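2-nitrobenzoate nitroreductase (Pseudomonas fluorescens, PDB 4Z85) reduces the nitro group of 2-nitrobenzoate as a dimeric, FMN-dependent flavoprotein of the flavoredoxin family. Local coordinates at residues D120-T125 and R131-P136; S45-M50 and I137-K142. All coordinates share one frame; numbering follows the deposited sequence.

Contact 1. Residues D120-T125 and R131-P136; sequences DLTPST and RITDAP
Arg131 sets CG between its own backbone N and carbonyl carbon (chi1 70°) and then runs extended to NE, which lays the guanidinium beside Thr122; there CG2 of Thr122, anti to its N, covers one face. CB of Thr122 stands 3.8 Å above the guanidinium plane, over its centre, and CG2 of Thr122 lies 3.6 Å from NH2 of Arg131. A beta-branched residue suits this place, giving a methyl to the flat cation and a hydroxyl to its other neighbour: OG1 of Thr122 hydrogen-bonds OG1 of Thr133 at 3.0 Å, the two side chains crossing at about a right angle. The backbones form a short antiparallel beta hairpin, in which Thr122 and Arg131 are a hydrogen-bonded pair (Thr122 N to Arg131 O 2.8 Å, Arg131 N to Thr122 O 2.9 Å), while Leu121 and Ile132 form a non-hydrogen-bonded pair whose side chains diverge. Thr133 N continues the pairing to Asp120 O at 2.8 Å, just where a type I turn from Ile132 to Ala135 bends the chain off. The guanidinium also holds this turn: NH1 of Arg131 hydrogen-bonds Thr133 O at 3.0 Å, the oxygen lying in the guanidinium plane, while a water joins NE of Arg131 to Pro123 O. Tyr164 makes a cation-pi contact with Arg131. A methionine in its place would probably leave Thr133 O and the bridging water without their donor and the Thr122 methyl without its flat partner.

Contact 2. Residues S45-M50 and I137-K142; sequences SAFNYM and IAWECK
Phe47 and Trp139 meet across the inside of the closed antiparallel barrel of the flavin reductase-like domain, and between these segments the contact is purely apolar. The side chains come from opposite directions: CZ of Phe47 touches CZ3 of Trp139 at 3.9 Å, with CE1 of Phe47 also 4.0 Å from that CZ3. CZ3 of Trp139 comes in at the edge of the Phe47 ring, in the plane of that ring. The pair as a whole is oblique, with ring centroids 6.0 Å apart and planes at 66°. With CG anti to the backbone N (chi1 160°), Phe47 carries its ring across from strand 39-52, and the long indole of Trp139 covers the rest of the distance from strand 137-150. Large aromatics suit both places because the backbones are too far apart for smaller side chains to meet. Further apolar packing comes from Phe57 and Val89, each against both rings.

Polar links run to the second subunit. Trp139 NE1 is hydrogen-bonded to Ser21 OG of that subunit; Phe47 O accepts from Asn48 ND2 of the second subunit, and Asn48 ND2 donates to Phe47 O of that subunit. Within strand 39-52, Asn48 OD1 accepts from Tyr49 N at 2.8 Å on an in-plane lone pair, so both ends of this buried amide are used. The chemistry thus implies a division of labour: carbon-to-carbon contacts join the two strands across the barrel interior, while the indole N-H and Asn48 ND2 reach the second subunit.

Overall arrangement
Along the chain from the N terminus, the first of the four segments is 45-50, on strand 39-52. The chain then passes through strand 55-62, helix 77-84, strand 86-90 and helix 94-103, and reaches 120-125 just after helix 113-117. A five-residue loop leads back along 131-136, so contact 1 closes a short hairpin. Segment 137-142 follows at once and closes the 86-residue loop of contact 2, inside which contact 1 is nested. The hairpin is thereby attached beside strand 137-150, whereas contact 2 ties two barrel strands together through the interior. Their centres are 15 Å apart, yet they touch: Thr125 N probably hydrogen-bonds Glu140 OE2, and Arg131 CB packs on Ala138 CB.

Contact 1. Residues D120-T125 and R131-P136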
loop_
_atom_site.group_PDB
_atom_site.type_symbol
_atom_site.label_atom_id
_atom_site.label_comp_id
_atom_site.label_asym_id
_atom_site.label_seq_id
_atom_site.Cartn_x
_atom_site.Cartn_y
_atom_site.Cartn_z
ATOM N N ASP A 120 -13.845 4.543 -21.486
ATOM C CA ASP A 120 -13.174 4.640 -22.779
ATOM C C ASP A 120 -11.692 4.321 -22.597
ATOM O O ASP A 120 -11.136 4.512 -21.508
ATOM C CB ASP A 120 -13.358 6.020 -23.406
ATOM C CG ASP A 120 -14.781 6.250 -23.910
ATOM O OD1 ASP A 120 -15.348 5.339 -24.556
ATOM O OD2 ASP A 120 -15.334 7.342 -23.660
ATOM N N LEU A 121 -11.064 3.825 -23.659
ATOM C CA LEU A 121 -9.671 3.402 -23.602
ATOM C C LEU A 121 -8.799 4.202 -24.560
ATOM O O LEU A 121 -9.219 4.554 -25.668
ATOM C CB LEU A 121 -9.562 1.907 -23.904
ATOM C CG LEU A 121 -10.400 1.013 -22.992
ATOM C CD1 LEU A 121 -10.479 -0.399 -23.537
ATOM C CD2 LEU A 121 -9.797 1.005 -21.586
ATOM N N THR A 122 -7.584 4.498 -24.112
ATOM C CA THR A 122 -6.615 5.250 -24.893
ATOM C C THR A 122 -5.346 4.419 -25.041
ATOM O O THR A 122 -4.848 3.875 -24.059
ATOM C CB THR A 122 -6.285 6.602 -24.235
ATOM O OG1 THR A 122 -7.436 7.452 -24.284
ATOM C CG2 THR A 122 -5.128 7.280 -24.946
ATOM N N PRO A 123 -4.825 4.302 -26.272
ATOM C CA PRO A 123 -3.622 3.484 -26.473
ATOM C C PRO A 123 -2.433 3.909 -25.596
ATOM O O PRO A 123 -2.281 5.093 -25.270
ATOM C CB PRO A 123 -3.300 3.702 -27.955
ATOM C CG PRO A 123 -4.612 4.025 -28.575
ATOM C CD PRO A 123 -5.378 4.802 -27.544
ATOM N N SER A 124 -1.609 2.936 -25.214
ATOM C CA SER A 124 -0.358 3.217 -24.518
ATOM C C SER A 124 0.786 3.406 -25.506
ATOM O O SER A 124 0.720 2.931 -26.638
ATOM C CB SER A 124 -0.011 2.097 -23.534
ATOM O OG SER A 124 -0.938 2.043 -22.468
ATOM N N THR A 125 1.841 4.083 -25.058
ATOM C CA THR A 125 2.992 4.400 -25.904
ATOM C C THR A 125 4.007 3.261 -25.999
ATOM O O THR A 125 4.464 2.914 -27.092
ATOM C CB THR A 125 3.706 5.665 -25.388
ATOM O OG1 THR A 125 2.819 6.784 -25.493
ATOM C CG2 THR A 125 4.958 5.951 -26.192
ATOM N N ARG A 131 -4.656 2.366 -21.625
ATOM C CA ARG A 131 -5.039 2.944 -20.350
ATOM C C ARG A 131 -6.486 3.396 -20.415
ATOM O O ARG A 131 -7.072 3.487 -21.498
ATOM C CB ARG A 131 -4.147 4.123 -20.006
ATOM C CG ARG A 131 -4.395 5.333 -20.890
ATOM C CD ARG A 131 -3.633 6.526 -20.388
ATOM N NE ARG A 131 -3.696 7.674 -21.297
ATOM C CZ ARG A 131 -4.703 8.543 -21.344
ATOM N NH1 ARG A 131 -5.759 8.391 -20.554
ATOM N NH2 ARG A 131 -4.656 9.564 -22.191
ATOM N N ILE A 132 -7.058 3.684 -19.251
ATOM C CA ILE A 132 -8.398 4.252 -19.168
ATOM C C ILE A 132 -8.327 5.726 -19.529
ATOM O O ILE A 132 -7.467 6.448 -19.030
ATOM C CB ILE A 132 -8.981 4.052 -17.760
ATOM C CG1 ILE A 132 -9.370 2.579 -17.581
ATOM C CG2 ILE A 132 -10.170 4.984 -17.517
ATOM C CD1 ILE A 132 -9.634 2.189 -16.152
ATOM N N THR A 133 -9.209 6.171 -20.427
ATOM C CA THR A 133 -9.106 7.529 -20.949
ATOM C C THR A 133 -9.172 8.568 -19.828
ATOM O O THR A 133 -8.405 9.526 -19.821
ATOM C CB THR A 133 -10.215 7.813 -22.004
ATOM O OG1 THR A 133 -10.098 6.872 -23.074
ATOM C CG2 THR A 133 -10.069 9.210 -22.577
ATOM N N ASP A 134 -10.047 8.351 -18.852
ATOM C CA ASP A 134 -10.247 9.350 -17.808
ATOM C C ASP A 134 -9.262 9.246 -16.619
ATOM O O ASP A 134 -9.400 9.989 -15.645
ATOM C CB ASP A 134 -11.680 9.267 -17.269
ATOM C CG ASP A 134 -12.699 9.946 -18.167
ATOM O OD1 ASP A 134 -12.299 10.678 -19.096
ATOM O OD2 ASP A 134 -13.909 9.747 -17.922
ATOM N N ALA A 135 -8.280 8.345 -16.685
ATOM C CA ALA A 135 -7.371 8.143 -15.545
ATOM C C ALA A 135 -6.480 9.353 -15.311
ATOM O O ALA A 135 -5.976 9.945 -16.259
ATOM C CB ALA A 135 -6.510 6.896 -15.750
ATOM N N PRO A 136 -6.273 9.724 -14.034
ATOM C CA PRO A 136 -5.412 10.872 -13.718
ATOM C C PRO A 136 -3.951 10.603 -14.055
ATOM O O PRO A 136 -3.240 11.464 -14.568
ATOM C CB PRO A 136 -5.607 11.058 -12.211
ATOM C CG PRO A 136 -6.073 9.703 -11.710
ATOM C CD PRO A 136 -6.878 9.124 -12.830
HETATM O O HOH W 1 -12.747 6.886 -19.452
HETATM O O HOH W 2 -1.563 6.578 -22.855
#

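Contact 2. Residues S45-M50 and I137-K142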
loop_
_atom_site.group_PDB
_atom_site.type_symbol
_atom_site.label_atom_id
_atom_site.label_comp_id
_atom_site.label_asym_id
_atom_site.label_seq_id
_atom_site.Cartn_x
_atom_site.Cartn_y
_atom_site.Cartn_z
ATOM N N SER A 45 -6.370 -3.295 -4.159
ATOM C CA SER A 45 -5.711 -2.416 -3.192
ATOM C C SER A 45 -4.684 -3.163 -2.324
ATOM O O SER A 45 -4.084 -2.565 -1.439
ATOM C CB SER A 45 -6.754 -1.686 -2.311
ATOM O OG SER A 45 -7.374 -2.559 -1.383
ATOM N N ALA A 46 -4.438 -4.446 -2.602
ATOM C CA ALA A 46 -3.299 -5.132 -1.989
ATOM C C ALA A 46 -2.106 -4.864 -2.894
ATOM O O ALA A 46 -1.714 -5.709 -3.700
ATOM C CB ALA A 46 -3.552 -6.641 -1.828
ATOM N N PHE A 47 -1.570 -3.654 -2.781
ATOM C CA PHE A 47 -0.774 -3.038 -3.849
ATOM C C PHE A 47 0.148 -2.023 -3.243
ATOM O O PHE A 47 -0.296 -1.219 -2.419
ATOM C CB PHE A 47 -1.716 -2.361 -4.861
ATOM C CG PHE A 47 -1.077 -1.303 -5.756
ATOM C CD1 PHE A 47 0.037 -1.588 -6.540
ATOM C CD2 PHE A 47 -1.651 -0.040 -5.853
ATOM C CE1 PHE A 47 0.571 -0.616 -7.396
ATOM C CE2 PHE A 47 -1.137 0.931 -6.702
ATOM C CZ PHE A 47 -0.022 0.636 -7.476
ATOM N N ASN A 48 1.423 -2.044 -3.640
ATOM C CA ASN A 48 2.261 -0.875 -3.387
ATOM C C ASN A 48 3.522 -0.951 -4.227
ATOM O O ASN A 48 3.820 -1.984 -4.804
ATOM C CB ASN A 48 2.633 -0.736 -1.900
ATOM C CG ASN A 48 2.654 0.723 -1.443
ATOM O OD1 ASN A 48 3.023 1.601 -2.213
ATOM N ND2 ASN A 48 2.232 0.986 -0.199
ATOM N N TYR A 49 4.259 0.156 -4.305
ATOM C CA TYR A 49 5.555 0.101 -4.981
ATOM C C TYR A 49 6.569 -0.586 -4.081
ATOM O O TYR A 49 6.444 -0.591 -2.844
ATOM C CB TYR A 49 6.045 1.507 -5.368
ATOM C CG TYR A 49 6.784 2.266 -4.281
ATOM C CD1 TYR A 49 6.093 2.933 -3.274
ATOM C CD2 TYR A 49 8.180 2.317 -4.271
ATOM C CE1 TYR A 49 6.769 3.626 -2.279
ATOM C CE2 TYR A 49 8.859 3.003 -3.279
ATOM C CZ TYR A 49 8.157 3.659 -2.294
ATOM O OH TYR A 49 8.856 4.350 -1.317
ATOM N N MET A 50 7.589 -1.167 -4.707
ATOM C CA MET A 50 8.609 -1.868 -3.959
ATOM C C MET A 50 9.959 -1.188 -4.081
ATOM O O MET A 50 10.736 -1.187 -3.123
ATOM C CB MET A 50 8.700 -3.316 -4.420
ATOM C CG MET A 50 7.500 -4.163 -3.985
ATOM S SD MET A 50 7.543 -4.635 -2.230
ATOM C CE MET A 50 6.336 -3.562 -1.474
ATOM N N ILE A 137 -3.517 9.392 -13.729
ATOM C CA ILE A 137 -2.147 8.939 -13.926
ATOM C C ILE A 137 -2.241 7.471 -14.278
ATOM O O ILE A 137 -3.113 6.772 -13.770
ATOM C CB ILE A 137 -1.263 9.132 -12.661
ATOM C CG1 ILE A 137 -1.228 10.602 -12.209
ATOM C CG2 ILE A 137 0.151 8.635 -12.911
ATOM C CD1 ILE A 137 -0.431 10.825 -10.934
ATOM N N ALA A 138 -1.361 6.996 -15.158
ATOM C CA ALA A 138 -1.302 5.575 -15.476
ATOM C C ALA A 138 0.138 5.119 -15.604
ATOM O O ALA A 138 0.989 5.846 -16.089
ATOM C CB ALA A 138 -2.076 5.275 -16.761
ATOM N N TRP A 139 0.427 3.922 -15.121
ATOM C CA TRP A 139 1.726 3.299 -15.307
ATOM C C TRP A 139 1.618 2.285 -16.441
ATOM O O TRP A 139 0.777 1.387 -16.405
ATOM C CB TRP A 139 2.193 2.579 -14.036
ATOM C CG TRP A 139 2.500 3.425 -12.848
ATOM C CD1 TRP A 139 2.593 4.790 -12.792
ATOM C CD2 TRP A 139 2.771 2.949 -11.525
ATOM N NE1 TRP A 139 2.915 5.187 -11.513
ATOM C CE2 TRP A 139 3.035 4.073 -10.720
ATOM C CE3 TRP A 139 2.811 1.670 -10.941
ATOM C CZ2 TRP A 139 3.323 3.964 -9.357
ATOM C CZ3 TRP A 139 3.099 1.565 -9.600
ATOM C CH2 TRP A 139 3.353 2.701 -8.818
ATOM N N GLU A 140 2.458 2.448 -17.460
ATOM C CA GLU A 140 2.645 1.434 -18.484
ATOM C C GLU A 140 3.680 0.442 -17.965
ATOM O O GLU A 140 4.841 0.820 -17.693
ATOM C CB GLU A 140 3.093 2.075 -19.811
ATOM C CG GLU A 140 2.114 3.152 -20.308
ATOM C CD GLU A 140 2.490 3.733 -21.667
ATOM O OE1 GLU A 140 3.564 3.372 -22.195
ATOM O OE2 GLU A 140 1.705 4.554 -22.196
ATOM N N CYS A 141 3.234 -0.812 -17.822
ATOM C CA CYS A 141 3.994 -1.834 -17.114
ATOM C C CYS A 141 4.258 -3.096 -17.905
ATOM O O CYS A 141 3.444 -3.530 -18.734
ATOM C CB CYS A 141 3.269 -2.241 -15.834
ATOM S SG CYS A 141 2.797 -0.865 -14.779
ATOM N N LYS A 142 5.404 -3.691 -17.598
ATOM C CA LYS A 142 5.737 -5.022 -18.054
ATOM C C LYS A 142 5.821 -5.951 -16.861
ATOM O O LYS A 142 6.143 -5.530 -15.747
ATOM C CB LYS A 142 7.053 -5.014 -18.834
ATOM C CG LYS A 142 6.943 -4.227 -20.132
ATOM C CD LYS A 142 8.276 -4.196 -20.880
ATOM C CE LYS A 142 8.109 -3.714 -22.318
ATOM N NZ LYS A 142 9.428 -3.689 -23.044
#